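Local atomic coordinates of VIN1 (Oscarella pearsei, PDB entry 6BFI), a protein that binds actin filaments as a sponge member of the vinculin/alpha-catenin family and may play a role in cell-cell adhesion. Residues R231-Q236 and I448-V453; E656-P661 and K701-S706; S693-M698 and R805-V810. All blocks are in the same frame, centred on the assembly; numbering follows the deposited sequence.

Interaction 1: R231-Q236 and I448-V453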
loop_
_atom_site.group_PDB
_atom_site.type_symbol
_atom_site.label_atom_id
_atom_site.label_comp_id
_atom_site.label_asym_id
_atom_site.label_seq_id
_atom_site.Cartn_x
_atom_site.Cartn_y
_atom_site.Cartn_z
ATOM N N ARG A 231 2.319 -31.620 1.853
ATOM C CA ARG A 231 0.906 -31.651 2.216
ATOM C C ARG A 231 0.626 -30.770 3.430
ATOM O O ARG A 231 -0.243 -29.893 3.386
ATOM C CB ARG A 231 0.472 -33.091 2.485
ATOM C CG ARG A 231 -0.951 -33.226 2.989
ATOM C CD ARG A 231 -1.147 -34.587 3.624
ATOM N NE ARG A 231 -0.213 -34.792 4.728
ATOM C CZ ARG A 231 0.094 -35.977 5.240
ATOM N NH1 ARG A 231 -0.454 -37.081 4.745
ATOM N NH2 ARG A 231 0.957 -36.061 6.245
ATOM N N ASP A 232 1.371 -30.980 4.519
ATOM C CA ASP A 232 1.128 -30.217 5.741
ATOM C C ASP A 232 1.431 -28.735 5.551
ATOM O O ASP A 232 0.856 -27.892 6.249
ATOM C CB ASP A 232 1.957 -30.787 6.892
ATOM C CG ASP A 232 1.628 -32.241 7.180
ATOM O OD1 ASP A 232 0.557 -32.705 6.736
ATOM O OD2 ASP A 232 2.437 -32.918 7.850
ATOM N N TYR A 233 2.329 -28.402 4.624
ATOM C CA TYR A 233 2.554 -27.005 4.283
ATOM C C TYR A 233 1.304 -26.395 3.668
ATOM O O TYR A 233 0.908 -25.276 4.023
ATOM C CB TYR A 233 3.744 -26.881 3.328
ATOM C CG TYR A 233 3.850 -25.536 2.640
ATOM C CD1 TYR A 233 4.465 -24.460 3.267
ATOM C CD2 TYR A 233 3.341 -25.346 1.361
ATOM C CE1 TYR A 233 4.564 -23.231 2.642
ATOM C CE2 TYR A 233 3.436 -24.123 0.728
ATOM C CZ TYR A 233 4.048 -23.067 1.374
ATOM O OH TYR A 233 4.145 -21.843 0.748
ATOM N N VAL A 234 0.662 -27.117 2.745
ATOM C CA VAL A 234 -0.564 -26.588 2.153
ATOM C C VAL A 234 -1.676 -26.517 3.196
ATOM O O VAL A 234 -2.465 -25.560 3.223
ATOM C CB VAL A 234 -0.976 -27.427 0.931
ATOM C CG1 VAL A 234 -2.229 -26.852 0.290
ATOM C CG2 VAL A 234 0.167 -27.482 -0.080
ATOM N N ILE A 235 -1.748 -27.515 4.079
ATOM C CA ILE A 235 -2.745 -27.492 5.147
ATOM C C ILE A 235 -2.540 -26.275 6.038
ATOM O O ILE A 235 -3.506 -25.636 6.472
ATOM C CB ILE A 235 -2.695 -28.798 5.960
ATOM C CG1 ILE A 235 -2.941 -30.002 5.053
ATOM C CG2 ILE A 235 -3.721 -28.767 7.085
ATOM C CD1 ILE A 235 -2.805 -31.336 5.755
ATOM N N GLN A 236 -1.282 -25.935 6.330
ATOM C CA GLN A 236 -1.017 -24.790 7.193
ATOM C C GLN A 236 -1.312 -23.477 6.477
ATOM O O GLN A 236 -1.803 -22.529 7.097
ATOM C CB GLN A 236 0.427 -24.818 7.695
ATOM C CG GLN A 236 0.565 -25.212 9.161
ATOM C CD GLN A 236 -0.109 -24.226 10.105
ATOM O OE1 GLN A 236 -0.339 -23.070 9.754
ATOM N NE2 GLN A 236 -0.428 -24.685 11.311
ATOM N N ILE A 448 6.654 -19.781 -0.119
ATOM C CA ILE A 448 6.483 -20.812 -1.139
ATOM C C ILE A 448 7.823 -21.441 -1.497
ATOM O O ILE A 448 7.879 -22.600 -1.926
ATOM C CB ILE A 448 5.770 -20.244 -2.380
ATOM C CG1 ILE A 448 5.422 -21.366 -3.362
ATOM C CG2 ILE A 448 6.630 -19.197 -3.070
ATOM C CD1 ILE A 448 4.670 -22.527 -2.731
ATOM N N SER A 449 8.922 -20.708 -1.312
ATOM C CA SER A 449 10.238 -21.285 -1.561
ATOM C C SER A 449 10.549 -22.408 -0.579
ATOM O O SER A 449 11.321 -23.318 -0.906
ATOM C CB SER A 449 11.313 -20.202 -1.490
ATOM O OG SER A 449 11.117 -19.221 -2.495
ATOM N N THR A 450 9.961 -22.370 0.624
ATOM C CA THR A 450 10.197 -23.464 1.566
ATOM C C THR A 450 9.696 -24.812 1.048
ATOM O O THR A 450 10.145 -25.854 1.539
ATOM C CB THR A 450 9.539 -23.177 2.918
ATOM O OG1 THR A 450 8.112 -23.260 2.793
ATOM C CG2 THR A 450 9.929 -21.795 3.425
ATOM N N ALA A 451 8.791 -24.825 0.072
ATOM C CA ALA A 451 8.183 -26.059 -0.406
ATOM C C ALA A 451 8.806 -26.588 -1.692
ATOM O O ALA A 451 8.421 -27.669 -2.149
ATOM C CB ALA A 451 6.679 -25.858 -0.615
ATOM N N VAL A 452 9.758 -25.866 -2.281
ATOM C CA VAL A 452 10.299 -26.259 -3.577
ATOM C C VAL A 452 11.254 -27.440 -3.437
ATOM O O VAL A 452 11.145 -28.436 -4.160
ATOM C CB VAL A 452 10.975 -25.052 -4.253
ATOM C CG1 VAL A 452 11.834 -25.500 -5.422
ATOM C CG2 VAL A 452 9.921 -24.057 -4.715
ATOM N N VAL A 453 12.210 -27.346 -2.507
ATOM C CA VAL A 453 13.174 -28.439 -2.334
ATOM C C VAL A 453 12.510 -29.723 -1.869
ATOM O O VAL A 453 12.867 -30.795 -2.385
ATOM C CB VAL A 453 14.324 -27.984 -1.416
ATOM C CG1 VAL A 453 15.244 -29.153 -1.100
ATOM C CG2 VAL A 453 15.108 -26.850 -2.071
#
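Tyr-233 reaches from helix 224-249 to the junction between helices 432-449 and 452-460, resting its ring on Ala-451 and placing its hydroxyl against Ile-448. The arrangement joins helices far apart in sequence within the all-helical vinculin family fold through one aromatic side chain. With CG anti to the backbone N (chi1 165°), the tyrosine extends off its helix toward 448-453. The methyl CB of Ala-451 lies over one face, 4.1 Å from the ring centroid of Tyr-233 and 20° off the normal, a CH-pi contact displaced toward the rim. CD2 and CE2 of Tyr-233 are the ring atoms closest to this methyl, each 3.9 Å from CB of Ala-451. Farther along the side chain, CD1 of Ile-448 lies 4.0 Å from CE2 of Tyr-233, the isoleucine side chain lying nearly perpendicular to the tyrosine. Thr-450 adds a smaller contact, its OG1 approaching the ring obliquely, 3.6 Å from CE1 of Tyr-233, while that same oxygen is hydrogen-bonded to the carbonyl of Asp-447. The Tyr-233 hydroxyl is hydrogen-bonded to the carboxylate of Asp-447 and to Lys-237. A leucine in place of Tyr-233 would probably leave that carboxylate and the lysine without their shared hydroxyl and the Ala-451 methyl without its aromatic face. At the far end of the tyrosine, OH of Tyr-233 stands just 3.2 Å from CA of Ile-448.

Interaction 2: E656-P661 and K701-S706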
loop_
_atom_site.group_PDB
_atom_site.type_symbol
_atom_site.label_atom_id
_atom_site.label_comp_id
_atom_site.label_asym_id
_atom_site.label_seq_id
_atom_site.Cartn_x
_atom_site.Cartn_y
_atom_site.Cartn_z
ATOM N N GLU A 656 -4.574 32.957 13.335
ATOM C CA GLU A 656 -3.779 33.369 14.487
ATOM C C GLU A 656 -3.446 32.182 15.382
ATOM O O GLU A 656 -2.349 32.112 15.947
ATOM C CB GLU A 656 -4.512 34.449 15.279
ATOM C CG GLU A 656 -4.569 35.794 14.579
ATOM C CD GLU A 656 -4.960 36.914 15.518
ATOM O OE1 GLU A 656 -5.078 36.651 16.734
ATOM O OE2 GLU A 656 -5.145 38.055 15.044
ATOM N N MET A 657 -4.379 31.237 15.524
ATOM C CA MET A 657 -4.105 30.049 16.326
ATOM C C MET A 657 -3.019 29.192 15.687
ATOM O O MET A 657 -2.092 28.738 16.366
ATOM C CB MET A 657 -5.382 29.230 16.519
ATOM C CG MET A 657 -6.398 29.846 17.461
ATOM S SD MET A 657 -7.636 28.644 17.986
ATOM C CE MET A 657 -8.143 27.960 16.413
ATOM N N LEU A 658 -3.117 28.960 14.376
ATOM C CA LEU A 658 -2.182 28.070 13.700
ATOM C C LEU A 658 -0.815 28.701 13.475
ATOM O O LEU A 658 0.145 27.976 13.193
ATOM C CB LEU A 658 -2.767 27.607 12.365
ATOM C CG LEU A 658 -3.911 26.598 12.489
ATOM C CD1 LEU A 658 -4.393 26.150 11.118
ATOM C CD2 LEU A 658 -3.479 25.405 13.328
ATOM N N ARG A 659 -0.701 30.024 13.584
ATOM C CA ARG A 659 0.597 30.677 13.512
ATOM C C ARG A 659 1.154 31.042 14.881
ATOM O O ARG A 659 2.329 31.414 14.975
ATOM C CB ARG A 659 0.514 31.927 12.627
ATOM C CG ARG A 659 0.140 31.595 11.192
ATOM C CD ARG A 659 0.313 32.769 10.256
ATOM N NE ARG A 659 0.025 32.384 8.878
ATOM C CZ ARG A 659 0.905 31.810 8.063
ATOM N NH1 ARG A 659 2.136 31.553 8.487
ATOM N NH2 ARG A 659 0.554 31.493 6.824
ATOM N N ALA A 660 0.347 30.946 15.932
ATOM C CA ALA A 660 0.829 31.070 17.296
ATOM C C ALA A 660 1.531 29.781 17.701
ATOM O O ALA A 660 1.409 28.756 17.027
ATOM C CB ALA A 660 -0.338 31.382 18.231
ATOM N N PRO A 661 2.296 29.803 18.793
ATOM C CA PRO A 661 2.931 28.568 19.266
ATOM C C PRO A 661 1.913 27.467 19.524
ATOM O O PRO A 661 0.739 27.723 19.806
ATOM C CB PRO A 661 3.627 29.003 20.559
ATOM C CG PRO A 661 3.938 30.441 20.328
ATOM C CD PRO A 661 2.793 30.986 19.521
ATOM N N LYS A 701 -10.353 25.328 9.676
ATOM C CA LYS A 701 -11.611 24.785 10.176
ATOM C C LYS A 701 -11.376 23.684 11.204
ATOM O O LYS A 701 -12.082 23.614 12.218
ATOM C CB LYS A 701 -12.450 24.264 9.010
ATOM C CG LYS A 701 -12.907 25.347 8.040
ATOM C CD LYS A 701 -13.622 24.742 6.841
ATOM C CE LYS A 701 -14.180 25.815 5.921
ATOM N NZ LYS A 701 -15.191 26.662 6.608
ATOM N N MET A 702 -10.383 22.824 10.970
ATOM C CA MET A 702 -10.121 21.733 11.907
ATOM C C MET A 702 -9.606 22.260 13.241
ATOM O O MET A 702 -9.936 21.711 14.302
ATOM C CB MET A 702 -9.132 20.740 11.296
ATOM C CG MET A 702 -8.898 19.497 12.141
ATOM S SD MET A 702 -10.324 18.383 12.225
ATOM C CE MET A 702 -10.357 17.738 10.553
ATOM N N ALA A 703 -8.796 23.325 13.209
ATOM C CA ALA A 703 -8.376 23.969 14.450
ATOM C C ALA A 703 -9.572 24.548 15.198
ATOM O O ALA A 703 -9.663 24.434 16.431
ATOM C CB ALA A 703 -7.347 25.061 14.157
ATOM N N MET A 704 -10.503 25.171 14.468
ATOM C CA MET A 704 -11.724 25.652 15.106
ATOM C C MET A 704 -12.496 24.506 15.747
ATOM O O MET A 704 -13.034 24.653 16.853
ATOM C CB MET A 704 -12.600 26.390 14.094
ATOM C CG MET A 704 -11.947 27.626 13.508
ATOM S SD MET A 704 -11.235 28.682 14.783
ATOM C CE MET A 704 -12.695 29.157 15.706
ATOM N N MET A 705 -12.555 23.351 15.074
ATOM C CA MET A 705 -13.206 22.187 15.670
ATOM C C MET A 705 -12.523 21.794 16.971
ATOM O O MET A 705 -13.191 21.529 17.976
ATOM C CB MET A 705 -13.214 21.001 14.704
ATOM C CG MET A 705 -13.653 19.709 15.399
ATOM S SD MET A 705 -13.742 18.223 14.383
ATOM C CE MET A 705 -14.992 18.704 13.204
ATOM N N SER A 706 -11.188 21.746 16.970
ATOM C CA SER A 706 -10.460 21.456 18.201
ATOM C C SER A 706 -10.895 22.389 19.323
ATOM O O SER A 706 -11.221 21.943 20.435
ATOM C CB SER A 706 -8.954 21.572 17.956
ATOM O OG SER A 706 -8.230 21.459 19.170
#
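The terminal methyl CE of Met-657 meets two residues of helix 690-710 at once, lying 3.6 Å from SD of Met-704 and 3.8 Å from CB of Ala-703. Beside it, Leu-658 uses one of its two branches, with CD2 of Leu-658 coming 4.0 Å from the same CB of Ala-703, so the small alanine side chain receives contacts from two consecutive residues of the other helix. All of these are apolar contacts, formed where the C-terminal turn of helix 649-659 packs on a neighbour within the helical vinculin family fold.

The methionines owe their meeting to one bend in each chain. Met-657 leaves its backbone with CG anti to the carbonyl carbon and runs extended through chi2; the turn at chi3 (-50°) then brings CE round to the other helix. The first bond of the Met-704 side chain does not point at helix 649-659, but the bend at chi2 (-48°) carries its sulfur toward Met-657, while that at chi3 turns only the terminal methyl; the two thioether chains run nearly perpendicular. Ala-703 faces the partner directly, and its short side chain permits the backbones to come close: CA of Leu-658 and CA of Ala-703 are 7.5 Å apart. Just beyond the contact, N of Ala-660 is hydrogen-bonded to O of Glu-656 at 2.9 Å, and Ala-660 is the first residue to leave helical geometry.

Further contacts with helix 649-659 are made by Met-704, which touches Glu-650, Glu-653 and Ala-654. Around this buried pairing, Leu-658 packs on His-671 of helix 669-682, Met-705 lies on Ala-726 of helix 718-745, and Met-702 reaches Ala-800, Leu-803 and Met-804 of helix 786-817.

Interaction 3: S693-M698 and R805-V810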
loop_
_atom_site.group_PDB
_atom_site.type_symbol
_atom_site.label_atom_id
_atom_site.label_comp_id
_atom_site.label_asym_id
_atom_site.label_seq_id
_atom_site.Cartn_x
_atom_site.Cartn_y
_atom_site.Cartn_z
ATOM N N SER A 693 -5.095 26.237 -1.239
ATOM C CA SER A 693 -6.110 27.071 -0.604
ATOM C C SER A 693 -7.127 26.220 0.148
ATOM O O SER A 693 -7.428 26.480 1.321
ATOM C CB SER A 693 -6.806 27.934 -1.656
ATOM O OG SER A 693 -5.861 28.538 -2.523
ATOM N N LEU A 694 -7.665 25.193 -0.518
ATOM C CA LEU A 694 -8.628 24.308 0.132
ATOM C C LEU A 694 -8.022 23.638 1.357
ATOM O O LEU A 694 -8.690 23.486 2.387
ATOM C CB LEU A 694 -9.127 23.249 -0.852
ATOM C CG LEU A 694 -9.748 23.710 -2.172
ATOM C CD1 LEU A 694 -10.370 22.532 -2.906
ATOM C CD2 LEU A 694 -10.774 24.810 -1.942
ATOM N N VAL A 695 -6.753 23.236 1.264
ATOM C CA VAL A 695 -6.130 22.515 2.369
ATOM C C VAL A 695 -5.881 23.445 3.551
ATOM O O VAL A 695 -6.109 23.072 4.708
ATOM C CB VAL A 695 -4.837 21.834 1.894
ATOM C CG1 VAL A 695 -4.092 21.277 3.072
ATOM C CG2 VAL A 695 -5.160 20.723 0.908
ATOM N N LYS A 696 -5.409 24.666 3.287
ATOM C CA LYS A 696 -5.217 25.631 4.368
ATOM C C LYS A 696 -6.539 25.952 5.052
ATOM O O LYS A 696 -6.629 25.964 6.286
ATOM C CB LYS A 696 -4.564 26.904 3.830
ATOM C CG LYS A 696 -3.054 26.951 3.989
ATOM C CD LYS A 696 -2.495 28.257 3.451
ATOM C CE LYS A 696 -1.017 28.396 3.754
ATOM N NZ LYS A 696 -0.445 29.654 3.193
ATOM N N GLN A 697 -7.583 26.213 4.258
ATOM C CA GLN A 697 -8.903 26.461 4.831
ATOM C C GLN A 697 -9.363 25.284 5.684
ATOM O O GLN A 697 -9.910 25.472 6.779
ATOM C CB GLN A 697 -9.907 26.744 3.712
ATOM C CG GLN A 697 -11.294 27.154 4.185
ATOM C CD GLN A 697 -11.405 28.638 4.493
ATOM O OE1 GLN A 697 -10.421 29.293 4.842
ATOM N NE2 GLN A 697 -12.610 29.178 4.355
ATOM N N MET A 698 -9.131 24.058 5.205
ATOM C CA MET A 698 -9.521 22.876 5.966
ATOM C C MET A 698 -8.755 22.787 7.280
ATOM O O MET A 698 -9.310 22.375 8.305
ATOM C CB MET A 698 -9.300 21.619 5.125
ATOM C CG MET A 698 -9.892 20.357 5.725
ATOM S SD MET A 698 -9.734 18.935 4.628
ATOM C CE MET A 698 -10.324 19.635 3.087
ATOM N N ARG A 805 -3.918 13.380 8.397
ATOM C CA ARG A 805 -2.863 12.596 7.758
ATOM C C ARG A 805 -3.180 12.356 6.287
ATOM O O ARG A 805 -2.323 12.538 5.410
ATOM C CB ARG A 805 -2.680 11.262 8.484
ATOM C CG ARG A 805 -2.003 11.367 9.835
ATOM C CD ARG A 805 -1.590 9.993 10.339
ATOM N NE ARG A 805 -2.732 9.092 10.465
ATOM C CZ ARG A 805 -3.424 8.915 11.584
ATOM N NH1 ARG A 805 -3.089 9.575 12.684
ATOM N NH2 ARG A 805 -4.450 8.075 11.606
ATOM N N THR A 806 -4.424 11.967 6.002
ATOM C CA THR A 806 -4.819 11.706 4.623
ATOM C C THR A 806 -4.686 12.955 3.758
ATOM O O THR A 806 -4.167 12.886 2.639
ATOM C CB THR A 806 -6.250 11.170 4.587
ATOM O OG1 THR A 806 -6.321 9.961 5.350
ATOM C CG2 THR A 806 -6.679 10.886 3.158
ATOM N N VAL A 807 -5.137 14.108 4.261
ATOM C CA VAL A 807 -5.069 15.341 3.477
ATOM C C VAL A 807 -3.619 15.723 3.199
ATOM O O VAL A 807 -3.276 16.150 2.089
ATOM C CB VAL A 807 -5.825 16.475 4.194
ATOM C CG1 VAL A 807 -5.593 17.805 3.485
ATOM C CG2 VAL A 807 -7.313 16.162 4.261
ATOM N N LYS A 808 -2.748 15.580 4.198
ATOM C CA LYS A 808 -1.334 15.893 4.009
ATOM C C LYS A 808 -0.710 15.003 2.936
ATOM O O LYS A 808 -0.074 15.491 1.981
ATOM C CB LYS A 808 -0.612 15.746 5.350
ATOM C CG LYS A 808 0.896 15.708 5.290
ATOM C CD LYS A 808 1.454 15.605 6.700
ATOM C CE LYS A 808 2.956 15.407 6.699
ATOM N NZ LYS A 808 3.503 15.373 8.083
ATOM N N ASP A 809 -0.901 13.686 3.063
ATOM C CA ASP A 809 -0.405 12.778 2.036
ATOM C C ASP A 809 -1.027 13.073 0.675
ATOM O O ASP A 809 -0.418 12.782 -0.359
ATOM C CB ASP A 809 -0.664 11.328 2.445
ATOM C CG ASP A 809 0.180 10.899 3.631
ATOM O OD1 ASP A 809 1.349 11.331 3.717
ATOM O OD2 ASP A 809 -0.326 10.133 4.479
ATOM N N VAL A 810 -2.227 13.658 0.654
ATOM C CA VAL A 810 -2.833 14.063 -0.610
ATOM C C VAL A 810 -2.125 15.289 -1.177
ATOM O O VAL A 810 -2.009 15.435 -2.400
ATOM C CB VAL A 810 -4.345 14.304 -0.427
ATOM C CG1 VAL A 810 -4.914 15.126 -1.575
ATOM C CG2 VAL A 810 -5.080 12.978 -0.333
#
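Val-807 of helix 786-817 spreads its two methyls over two residues of helix 690-710, Val-695 and Met-698, which stand three positions apart along the same helical face. CG1 of Val-807 turns to Val-695, 3.8 Å from its CG1 and 3.9 Å from its CG2, whereas CG2 of Val-807 lies 3.7 Å from SD of Met-698. The branched residue therefore serves each partner with a different methyl.

Both valines adopt the same conformation, with CG1 anti to the backbone N and CG2 anti to the carbonyl carbon (chi1 172° in Val-807, 171° in Val-695). The two valines point past one another from opposing helices, and both methyls of Val-695 gather about a single methyl of Val-807. Met-698 stays extended through its first two torsions, which carries its thioether sulfur across to Val-807; a bend at chi3 (-48°) then turns the terminal methyl aside, and it is the sulfur that makes the nearest approach to CG2. Here the side chains meet at a slant.

The two segments run roughly antiparallel, and their closest alpha carbons, CA of Val-695 and CA of Val-807, are 7.3 Å apart. Val-695 also touches Val-677 and Ala-681 of helix 669-682, while Val-695 and Met-698 both pack on Leu-736 of helix 718-745. One turn on from Val-807, Val-810 packs on Leu-756, Leu-759 and Leu-760 of helix 750-760.

Each of the three touching residues is buried, and the surfaces that meet are aliphatic methyls and a thioether sulfur. Such a contact depends on complementary shape and exclusion of water, with no directional polar bond between the segments to set the register, so the fit of these groups probably helps to fix it, together with the rest of the two helices.

Overall arrangement
Along the chain, interaction 1 closes before the other two begin, and it lies on the opposite side of the molecule's centre from them: its centre is about 56 Å from that of interaction 2 and about 47 Å from that of interaction 3. Interactions 2 and 3 form one neighbourhood, with centres about 14 Å apart, interleaved segments and helix 690-710 in common; its 693-698 part meets helix 786-817 and its 701-706 part meets helix 649-659. They touch directly where the like-charged ends of Arg-659 and Lys-696 come close. In a chain about three-quarters helix and without strands, these are local helix-helix contacts in two separate regions of a protein that may act in cell-cell adhesion.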